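Side-chain contacts in dihydroorotate dehydrogenase (Schistosoma mansoni, PDB 6UY4), which probably catalyses the quinone-dependent oxidation of (S)-dihydroorotate to orotate, using FMN as cofactor, in de novo pyrimidine biosynthesis: residues F78-D83 with R163-V168; E338-K343 with R370-L375; V351-S356 with P362-K367. All coordinates share one frame; numbering follows the deposited sequence.

Interaction 1. Residues F78-D83 with R163-V168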
loop_
_atom_site.group_PDB
_atom_site.type_symbol
_atom_site.label_atom_id
_atom_site.label_comp_id
_atom_site.label_asym_id
_atom_site.label_seq_id
_atom_site.Cartn_x
_atom_site.Cartn_y
_atom_site.Cartn_z
ATOM N N PHE A 78 17.292 0.076 -1.862
ATOM C CA PHE A 78 17.532 -1.323 -2.223
ATOM C C PHE A 78 18.370 -1.437 -3.493
ATOM O O PHE A 78 18.204 -2.376 -4.277
ATOM C CB PHE A 78 16.222 -2.101 -2.382
ATOM C CG PHE A 78 15.259 -1.912 -1.248
ATOM C CD1 PHE A 78 15.585 -2.323 0.033
ATOM C CD2 PHE A 78 14.019 -1.338 -1.467
ATOM C CE1 PHE A 78 14.697 -2.152 1.079
ATOM C CE2 PHE A 78 13.125 -1.164 -0.427
ATOM C CZ PHE A 78 13.465 -1.572 0.847
ATOM N N GLY A 79 19.270 -0.481 -3.709
ATOM C CA GLY A 79 20.062 -0.452 -4.920
ATOM C C GLY A 79 19.297 -0.119 -6.179
ATOM O O GLY A 79 19.831 -0.305 -7.277
ATOM N N LEU A 80 18.064 0.366 -6.060
ATOM C CA LEU A 80 17.223 0.692 -7.203
ATOM C C LEU A 80 17.094 2.202 -7.337
ATOM O O LEU A 80 16.990 2.917 -6.335
ATOM C CB LEU A 80 15.835 0.063 -7.061
ATOM C CG LEU A 80 15.784 -1.466 -7.020
ATOM C CD1 LEU A 80 14.366 -1.945 -6.757
ATOM C CD2 LEU A 80 16.317 -2.048 -8.317
ATOM N N GLU A 81 17.097 2.681 -8.577
ATOM C CA GLU A 81 16.996 4.107 -8.859
ATOM C C GLU A 81 15.526 4.516 -8.889
ATOM O O GLU A 81 14.728 3.933 -9.631
ATOM C CB GLU A 81 17.678 4.437 -10.186
ATOM C CG GLU A 81 17.470 5.863 -10.659
ATOM C CD GLU A 81 18.073 6.111 -12.027
ATOM O OE1 GLU A 81 18.784 5.219 -12.537
ATOM O OE2 GLU A 81 17.832 7.198 -12.595
ATOM N N PHE A 82 15.173 5.516 -8.086
ATOM C CA PHE A 82 13.819 6.049 -8.033
ATOM C C PHE A 82 13.820 7.483 -8.543
ATOM O O PHE A 82 14.676 8.285 -8.152
ATOM C CB PHE A 82 13.259 6.000 -6.609
ATOM C CG PHE A 82 12.873 4.621 -6.150
ATOM C CD1 PHE A 82 13.831 3.735 -5.688
ATOM C CD2 PHE A 82 11.548 4.216 -6.170
ATOM C CE1 PHE A 82 13.477 2.468 -5.261
ATOM C CE2 PHE A 82 11.188 2.950 -5.744
ATOM C CZ PHE A 82 12.154 2.076 -5.290
ATOM N N ASP A 83 12.862 7.800 -9.418
ATOM C CA ASP A 83 12.727 9.168 -9.904
ATOM C C ASP A 83 12.403 10.129 -8.767
ATOM O O ASP A 83 12.838 11.286 -8.786
ATOM C CB ASP A 83 11.648 9.229 -10.987
ATOM C CG ASP A 83 11.612 10.563 -11.707
ATOM O OD1 ASP A 83 12.577 11.345 -11.582
ATOM O OD2 ASP A 83 10.608 10.829 -12.402
ATOM N N ARG A 163 11.593 2.401 -16.597
ATOM C CA ARG A 163 10.518 3.375 -16.491
ATOM C C ARG A 163 9.963 3.497 -15.078
ATOM O O ARG A 163 9.020 4.266 -14.864
ATOM C CB ARG A 163 9.385 3.020 -17.461
ATOM C CG ARG A 163 9.810 2.968 -18.921
ATOM C CD ARG A 163 8.671 2.500 -19.818
ATOM N NE ARG A 163 7.550 3.437 -19.823
ATOM C CZ ARG A 163 7.391 4.406 -20.720
ATOM N N GLY A 164 10.511 2.769 -14.120
ATOM C CA GLY A 164 10.046 2.837 -12.752
ATOM C C GLY A 164 10.307 1.530 -12.032
ATOM O O GLY A 164 10.990 0.643 -12.538
ATOM N N VAL A 165 9.739 1.431 -10.833
ATOM C CA VAL A 165 9.902 0.275 -9.960
ATOM C C VAL A 165 8.530 -0.339 -9.714
ATOM O O VAL A 165 7.535 0.379 -9.582
ATOM C CB VAL A 165 10.578 0.673 -8.630
ATOM C CG1 VAL A 165 10.683 -0.518 -7.691
ATOM C CG2 VAL A 165 11.952 1.267 -8.896
ATOM N N ILE A 166 8.474 -1.668 -9.670
ATOM C CA ILE A 166 7.232 -2.388 -9.416
ATOM C C ILE A 166 7.469 -3.373 -8.282
ATOM O O ILE A 166 8.380 -4.207 -8.358
ATOM C CB ILE A 166 6.715 -3.120 -10.666
ATOM C CG1 ILE A 166 6.303 -2.113 -11.743
ATOM C CG2 ILE A 166 5.550 -4.032 -10.305
ATOM C CD1 ILE A 166 5.183 -1.194 -11.331
ATOM N N GLY A 167 6.656 -3.275 -7.234
ATOM C CA GLY A 167 6.684 -4.243 -6.157
ATOM C C GLY A 167 5.418 -5.071 -6.134
ATOM O O GLY A 167 4.399 -4.663 -6.699
ATOM N N VAL A 168 5.461 -6.236 -5.494
ATOM C CA VAL A 168 4.311 -7.126 -5.401
ATOM C C VAL A 168 4.013 -7.379 -3.931
ATOM O O VAL A 168 4.907 -7.762 -3.167
ATOM C CB VAL A 168 4.550 -8.451 -6.147
ATOM C CG1 VAL A 168 3.347 -9.365 -5.994
ATOM C CG2 VAL A 168 4.831 -8.185 -7.616
#
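The phenyl ring of Phe82 lies with one face over Val165, whose methyl CG2 stands 3.8 Å from the ring centroid and 20° off the normal, a CH-pi contact displaced toward the rim. The displacement is toward the bond between CE2 and CZ. There Val165 CB comes to 3.7 Å from Phe82 CE2, while Val165 CG1 approaches Phe82 CZ at 3.8 Å, so both branches of the valine and the carbon that bears them serve one ring. His109 also meets this ring, with its plane nearly perpendicular to that of the phenyl group, and Cys75 and Val77 touch Phe82 from the partner strand 75-77.

The CB of Phe82 does not aim at the other segment. With CG anti to the carbonyl carbon (chi1 -74°), the ring swings back across the valine, and the two side chains meet at about a right angle. Strands 75-77 and 80-82 form a beta hairpin with a two-residue turn, where Phe78 and Gly79 have the positive backbone angles of type I'. This hairpin lies across the N-terminal end of the alpha/beta barrel, where strand 165-170 enters the parallel sheet beside 109-115. The short axes of 80-82 and 165-168 accordingly diverge by 114°, and no hydrogen bond joins them; the contact is made by side chains and one carbonyl.

That carbonyl belongs to Glu81, whose O lies 3.9 Å from Val165 CG2. Leu80 supplies the remaining apolar contact through the tip of one branch, CD1, which is 4.1 Å from Val165 CG1. While Val165 faces the hairpin, the next residue, Ile166, turns to Phe99 and Leu103 of helix 99-105, the alternation expected of a barrel strand.

Interaction 2. Residues E338-K343 with R370-L375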
loop_
_atom_site.group_PDB
_atom_site.type_symbol
_atom_site.label_atom_id
_atom_site.label_comp_id
_atom_site.label_asym_id
_atom_site.label_seq_id
_atom_site.Cartn_x
_atom_site.Cartn_y
_atom_site.Cartn_z
ATOM N N GLU A 338 4.223 18.598 2.541
ATOM C CA GLU A 338 4.748 18.629 3.902
ATOM C C GLU A 338 4.419 17.348 4.657
ATOM O O GLU A 338 5.137 16.985 5.594
ATOM C CB GLU A 338 4.212 19.853 4.643
ATOM C CG GLU A 338 2.752 19.768 5.036
ATOM C CD GLU A 338 2.325 20.917 5.931
ATOM O OE1 GLU A 338 3.198 21.711 6.339
ATOM O OE2 GLU A 338 1.116 21.024 6.228
ATOM N N ASP A 339 3.353 16.646 4.261
ATOM C CA ASP A 339 3.065 15.353 4.870
ATOM C C ASP A 339 4.138 14.335 4.512
ATOM O O ASP A 339 4.639 13.611 5.380
ATOM C CB ASP A 339 1.688 14.849 4.436
ATOM C CG ASP A 339 0.566 15.781 4.842
ATOM O OD1 ASP A 339 -0.304 16.066 3.993
ATOM O OD2 ASP A 339 0.562 16.241 6.004
ATOM N N ALA A 340 4.503 14.266 3.229
ATOM C CA ALA A 340 5.556 13.349 2.809
ATOM C C ALA A 340 6.896 13.735 3.420
ATOM O O ALA A 340 7.696 12.865 3.783
ATOM C CB ALA A 340 5.648 13.316 1.285
ATOM N N LEU A 341 7.157 15.039 3.548
ATOM C CA LEU A 341 8.404 15.478 4.163
ATOM C C LEU A 341 8.442 15.127 5.645
ATOM O O LEU A 341 9.507 14.812 6.188
ATOM C CB LEU A 341 8.592 16.981 3.959
ATOM C CG LEU A 341 9.921 17.555 4.451
ATOM C CD1 LEU A 341 11.085 16.787 3.844
ATOM C CD2 LEU A 341 10.027 19.036 4.125
ATOM N N SER A 342 7.288 15.178 6.317
ATOM C CA SER A 342 7.229 14.760 7.714
ATOM C C SER A 342 7.592 13.287 7.858
ATOM O O SER A 342 8.340 12.909 8.768
ATOM C CB SER A 342 5.836 15.028 8.285
ATOM O OG SER A 342 5.506 16.404 8.204
ATOM N N LYS A 343 7.081 12.443 6.958
ATOM C CA LYS A 343 7.408 11.022 7.005
ATOM C C LYS A 343 8.869 10.778 6.650
ATOM O O LYS A 343 9.535 9.950 7.283
ATOM C CB LYS A 343 6.493 10.237 6.065
ATOM C CG LYS A 343 5.037 10.181 6.504
ATOM C CD LYS A 343 4.226 9.257 5.607
ATOM C CE LYS A 343 2.765 9.218 6.025
ATOM N NZ LYS A 343 2.582 8.676 7.400
ATOM N N ARG A 370 6.613 18.334 -6.320
ATOM C CA ARG A 370 6.916 19.755 -6.463
ATOM C C ARG A 370 7.035 20.429 -5.102
ATOM O O ARG A 370 7.980 21.186 -4.850
ATOM C CB ARG A 370 5.834 20.438 -7.302
ATOM C CG ARG A 370 5.803 20.023 -8.764
ATOM C CD ARG A 370 4.472 20.389 -9.402
ATOM N NE ARG A 370 4.094 21.773 -9.123
ATOM N N GLU A 371 6.082 20.155 -4.207
ATOM C CA GLU A 371 6.074 20.812 -2.904
ATOM C C GLU A 371 7.284 20.411 -2.070
ATOM O O GLU A 371 7.855 21.242 -1.355
ATOM C CB GLU A 371 4.782 20.483 -2.159
ATOM C CG GLU A 371 3.518 20.770 -2.947
ATOM C CD GLU A 371 2.262 20.575 -2.123
ATOM O OE1 GLU A 371 2.125 21.246 -1.079
ATOM O OE2 GLU A 371 1.416 19.746 -2.516
ATOM N N ILE A 372 7.685 19.140 -2.142
ATOM C CA ILE A 372 8.871 18.691 -1.416
ATOM C C ILE A 372 10.104 19.441 -1.906
ATOM O O ILE A 372 10.929 19.906 -1.110
ATOM C CB ILE A 372 9.048 17.168 -1.559
ATOM C CG1 ILE A 372 7.894 16.421 -0.887
ATOM C CG2 ILE A 372 10.378 16.728 -0.968
ATOM C CD1 ILE A 372 8.021 14.914 -0.978
ATOM N N ASN A 373 10.243 19.572 -3.228
ATOM C CA ASN A 373 11.397 20.268 -3.787
ATOM C C ASN A 373 11.404 21.742 -3.399
ATOM O O ASN A 373 12.475 22.356 -3.317
ATOM C CB ASN A 373 11.411 20.113 -5.310
ATOM C CG ASN A 373 12.812 19.929 -5.866
ATOM O OD1 ASN A 373 13.796 20.346 -5.255
ATOM N ND2 ASN A 373 12.907 19.303 -7.034
ATOM N N LYS A 374 10.229 22.322 -3.148
ATOM C CA LYS A 374 10.160 23.715 -2.720
ATOM C C LYS A 374 10.471 23.875 -1.238
ATOM O O LYS A 374 10.954 24.936 -0.823
ATOM C CB LYS A 374 8.778 24.295 -3.028
ATOM N N LEU A 375 10.209 22.846 -0.430
ATOM C CA LEU A 375 10.464 22.940 1.003
ATOM C C LEU A 375 11.932 22.718 1.341
ATOM O O LEU A 375 12.410 23.224 2.363
ATOM C CB LEU A 375 9.593 21.937 1.760
ATOM C CG LEU A 375 8.090 22.225 1.761
ATOM C CD1 LEU A 375 7.325 21.124 2.480
ATOM C CD2 LEU A 375 7.809 23.577 2.393
#
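Leu341 and Leu375 meet where two outer helices of the alpha/beta barrel pack together: 337-346, which precedes the last strand of the barrel, and 364-376 near the C terminus. Their short axes pass 9.0 Å apart at an angle of 65°.

Everything that crosses this interface is apolar. Leu341 CD2 lies against the base of Leu375, 3.8 Å from its CB, and is equally near its CD1. That same CD1 reaches on to Glu338 and rests 3.9 Å from its CA, so the glutamate contributes its backbone carbon and CB while its extended chain carries the carboxylate elsewhere. Deeper in, Ile372 meets Ala340. Its CG1 is anti to the carbonyl carbon and its chain is extended (chi2 -179°), which brings the terminal methyl CD1 to 3.6 Å from Ala340 CB. Ile372 also touches Leu73, in a loop.

No hydrogen bond crosses between the segments. Within 338-343, Glu338 O is gripped twice by one residue: Ser342 N donates the usual helical bond at 2.9 Å, and Ser342 OG donates a second at 2.7 Å, reaching the oxygen from the opposite face of the carbonyl plane.

Interaction 3. Residues V351-S356 with P362-K367; sequences VQLYTS and PPVAHK. With FMN (flavin mononucleotide), chain G.
Val364 has the most surface buried here, and it divides its two methyls between Leu353 and Ser356. Its CG1 sits between the backbone N and the carbonyl carbon (chi1 78°), which turns this branch to the leucine and CG2 to the serine. Val364 CG1 then meets Leu353 CD1 at 4.0 Å, and the two side chains run antiparallel as they pass. Leu353 also touches Ile86 of the neighbouring strand 86-88.

Ser356 is met both at its backbone and at its side chain. Its carbonyl O is 3.9 Å from Val364 CG2, and its OG is about as close to the same methyl. This is van der Waals contact, since the hydroxyl is engaged elsewhere, in a hydrogen bond with Ile334 O. Serine thereby ties the start of helix 355-360 to the loop that carries Gly333, an FMN-binding residue.

Between these two packing residues the chain turns its other side to the cofactor. Tyr354, whose CB points away from Val364, lays one ring face over the dimethylbenzene part of the flavin, with FMN C8 3.9 Å above the plane, over the outer part of the ring. Thr355 holds a phosphate oxygen twice: its N donates to FMN O3P at 2.9 Å with an N-H...O angle of 159°, and its OG1 donates to the same O3P at 3.1 Å. Ser303 OG makes a further hydrogen bond with that hydroxyl and so may steady it. FMN is also hydrogen-bonded to Gly304 N and Gly333 N. A phosphate received by backbone N-H groups beyond the late barrel strands, next to a short extra helix, is the standard phosphate-binding site of FMN-dependent TIM barrels.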
loop_
_atom_site.group_PDB
_atom_site.type_symbol
_atom_site.label_atom_id
_atom_site.label_comp_id
_atom_site.label_asym_id
_atom_site.label_seq_id
_atom_site.Cartn_x
_atom_site.Cartn_y
_atom_site.Cartn_z
ATOM N N VAL A 351 7.841 6.989 0.188
ATOM C CA VAL A 351 6.494 7.322 0.632
ATOM C C VAL A 351 5.491 6.827 -0.401
ATOM O O VAL A 351 5.780 6.769 -1.599
ATOM C CB VAL A 351 6.317 8.838 0.879
ATOM C CG1 VAL A 351 7.133 9.285 2.085
ATOM C CG2 VAL A 351 6.700 9.634 -0.356
ATOM N N GLN A 352 4.303 6.459 0.079
ATOM C CA GLN A 352 3.231 5.966 -0.774
ATOM C C GLN A 352 1.918 6.615 -0.359
ATOM O O GLN A 352 1.771 7.111 0.761
ATOM C CB GLN A 352 3.106 4.437 -0.710
ATOM C CG GLN A 352 4.319 3.683 -1.226
ATOM C CD GLN A 352 4.213 2.186 -1.006
ATOM O OE1 GLN A 352 3.239 1.697 -0.431
ATOM N NE2 GLN A 352 5.219 1.448 -1.459
ATOM N N LEU A 353 0.958 6.601 -1.283
ATOM C CA LEU A 353 -0.349 7.195 -1.043
ATOM C C LEU A 353 -1.407 6.383 -1.777
ATOM O O LEU A 353 -1.100 5.501 -2.584
ATOM C CB LEU A 353 -0.381 8.668 -1.473
ATOM C CG LEU A 353 -0.010 9.015 -2.919
ATOM C CD1 LEU A 353 -1.229 8.997 -3.836
ATOM C CD2 LEU A 353 0.690 10.365 -2.983
ATOM N N TYR A 354 -2.668 6.701 -1.492
ATOM C CA TYR A 354 -3.793 6.006 -2.103
ATOM C C TYR A 354 -5.027 6.899 -2.083
ATOM O O TYR A 354 -5.574 7.237 -3.137
ATOM C CB TYR A 354 -4.071 4.690 -1.369
ATOM C CG TYR A 354 -5.029 3.741 -2.064
ATOM C CD1 TYR A 354 -4.616 2.476 -2.448
ATOM C CD2 TYR A 354 -6.349 4.102 -2.320
ATOM C CE1 TYR A 354 -5.479 1.604 -3.072
ATOM C CE2 TYR A 354 -7.218 3.235 -2.950
ATOM C CZ TYR A 354 -6.778 1.987 -3.324
ATOM O OH TYR A 354 -7.640 1.115 -3.949
ATOM N N THR A 355 -5.470 7.279 -0.883
ATOM C CA THR A 355 -6.720 8.020 -0.753
ATOM C C THR A 355 -6.621 9.399 -1.390
ATOM O O THR A 355 -7.564 9.851 -2.053
ATOM C CB THR A 355 -7.109 8.133 0.720
ATOM O OG1 THR A 355 -7.243 6.823 1.283
ATOM C CG2 THR A 355 -8.424 8.876 0.866
ATOM N N SER A 356 -5.492 10.087 -1.206
ATOM C CA SER A 356 -5.320 11.389 -1.837
ATOM C C SER A 356 -5.328 11.294 -3.354
ATOM O O SER A 356 -5.645 12.282 -4.024
ATOM C CB SER A 356 -4.025 12.045 -1.361
ATOM O OG SER A 356 -2.912 11.204 -1.600
ATOM N N PRO A 362 -4.763 12.239 -10.863
ATOM C CA PRO A 362 -3.392 11.949 -11.318
ATOM C C PRO A 362 -2.375 12.987 -10.885
ATOM O O PRO A 362 -1.262 12.608 -10.486
ATOM C CB PRO A 362 -3.536 11.905 -12.848
ATOM C CG PRO A 362 -4.936 11.482 -13.068
ATOM C CD PRO A 362 -5.744 12.099 -11.954
ATOM N N PRO A 363 -2.670 14.299 -10.956
ATOM C CA PRO A 363 -1.633 15.288 -10.602
ATOM C C PRO A 363 -1.063 15.132 -9.198
ATOM O O PRO A 363 0.009 15.690 -8.923
ATOM C CB PRO A 363 -2.357 16.634 -10.762
ATOM C CG PRO A 363 -3.406 16.376 -11.758
ATOM C CD PRO A 363 -3.880 14.977 -11.454
ATOM N N VAL A 364 -1.717 14.372 -8.314
ATOM C CA VAL A 364 -1.238 14.223 -6.942
ATOM C C VAL A 364 0.158 13.617 -6.895
ATOM O O VAL A 364 0.889 13.825 -5.921
ATOM C CB VAL A 364 -2.231 13.379 -6.107
ATOM C CG1 VAL A 364 -2.074 11.895 -6.413
ATOM C CG2 VAL A 364 -2.045 13.644 -4.617
ATOM N N ALA A 365 0.555 12.878 -7.934
ATOM C CA ALA A 365 1.874 12.255 -7.949
ATOM C C ALA A 365 2.979 13.303 -8.022
ATOM O O ALA A 365 3.887 13.325 -7.182
ATOM C CB ALA A 365 1.974 11.273 -9.117
ATOM N N HIS A 366 2.912 14.189 -9.020
ATOM C CA HIS A 366 3.917 15.236 -9.169
ATOM C C HIS A 366 3.661 16.443 -8.280
ATOM O O HIS A 366 4.610 17.175 -7.978
ATOM C CB HIS A 366 4.002 15.689 -10.628
ATOM C CG HIS A 366 4.930 14.863 -11.462
ATOM N ND1 HIS A 366 5.225 13.549 -11.167
ATOM C CD2 HIS A 366 5.648 15.170 -12.567
ATOM C CE1 HIS A 366 6.075 13.080 -12.062
ATOM N NE2 HIS A 366 6.348 14.044 -12.923
ATOM N N LYS A 367 2.413 16.671 -7.867
ATOM C CA LYS A 367 2.114 17.789 -6.976
ATOM C C LYS A 367 2.934 17.698 -5.697
ATOM O O LYS A 367 3.642 18.642 -5.328
ATOM C CB LYS A 367 0.622 17.822 -6.646
ATOM C CG LYS A 367 0.242 18.893 -5.633
ATOM C CD LYS A 367 -1.043 18.541 -4.898
ATOM C CE LYS A 367 -1.409 19.613 -3.884
ATOM N NZ LYS A 367 -2.471 19.159 -2.944
HETATM N N1 FMN G . -2.930 -2.398 1.501
HETATM C C2 FMN G . -2.344 -3.617 1.220
HETATM O O2 FMN G . -1.256 -3.905 1.715
HETATM N N3 FMN G . -2.975 -4.514 0.384
HETATM C C4 FMN G . -4.197 -4.199 -0.176
HETATM O O4 FMN G . -4.759 -5.000 -0.921
HETATM C C4A FMN G . -4.790 -2.974 0.104
HETATM N N5 FMN G . -6.011 -2.654 -0.451
HETATM C C5A FMN G . -6.598 -1.436 -0.175
HETATM C C6 FMN G . -7.828 -1.120 -0.741
HETATM C C7 FMN G . -8.428 0.103 -0.466
HETATM C C7M FMN G . -9.756 0.439 -1.078
HETATM C C8 FMN G . -7.794 1.012 0.376
HETATM C C8M FMN G . -8.438 2.334 0.674
HETATM C C9 FMN G . -6.564 0.693 0.942
HETATM C C9A FMN G . -5.960 -0.530 0.668
HETATM N N10 FMN G . -4.734 -0.854 1.224
HETATM C C10 FMN G . -4.152 -2.073 0.946
HETATM C "C1'" FMN G . -4.028 0.101 2.139
HETATM C "C2'" FMN G . -3.155 1.061 1.341
HETATM O "O2'" FMN G . -2.272 0.334 0.517
HETATM C "C3'" FMN G . -2.339 1.952 2.268
HETATM O "O3'" FMN G . -1.646 1.152 3.201
HETATM C "C4'" FMN G . -3.206 2.960 3.016
HETATM O "O4'" FMN G . -4.406 3.206 2.315
HETATM C "C5'" FMN G . -2.429 4.258 3.154
HETATM O "O5'" FMN G . -3.264 5.297 3.598
HETATM P P FMN G . -3.539 6.538 2.614
HETATM O O1P FMN G . -4.396 7.538 3.349
HETATM O O2P FMN G . -2.235 7.165 2.181
HETATM O O3P FMN G . -4.291 6.036 1.408
#

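How the interactions relate
From the N terminus, interaction 1 comes first: it closes a long loop of 79 intervening residues, bringing the hairpin strand 80-82 to the start of barrel strand 165-170, and is complete before the others begin. Interaction 2 then opens at 338-343 and closes at 370-375. Interaction 3 falls wholly within that span, joining 351-356 to 362-367 across five residues, so the two nest and none cross. They also touch, as Val351 CG1 packs on Ala340 O and Lys343 CB. Together they fasten helix 364-376 both to helix 337-346 and to the last barrel strand, while interaction 1 reaches the same parallel sheet, its centre about 17 Å from that of interaction 3.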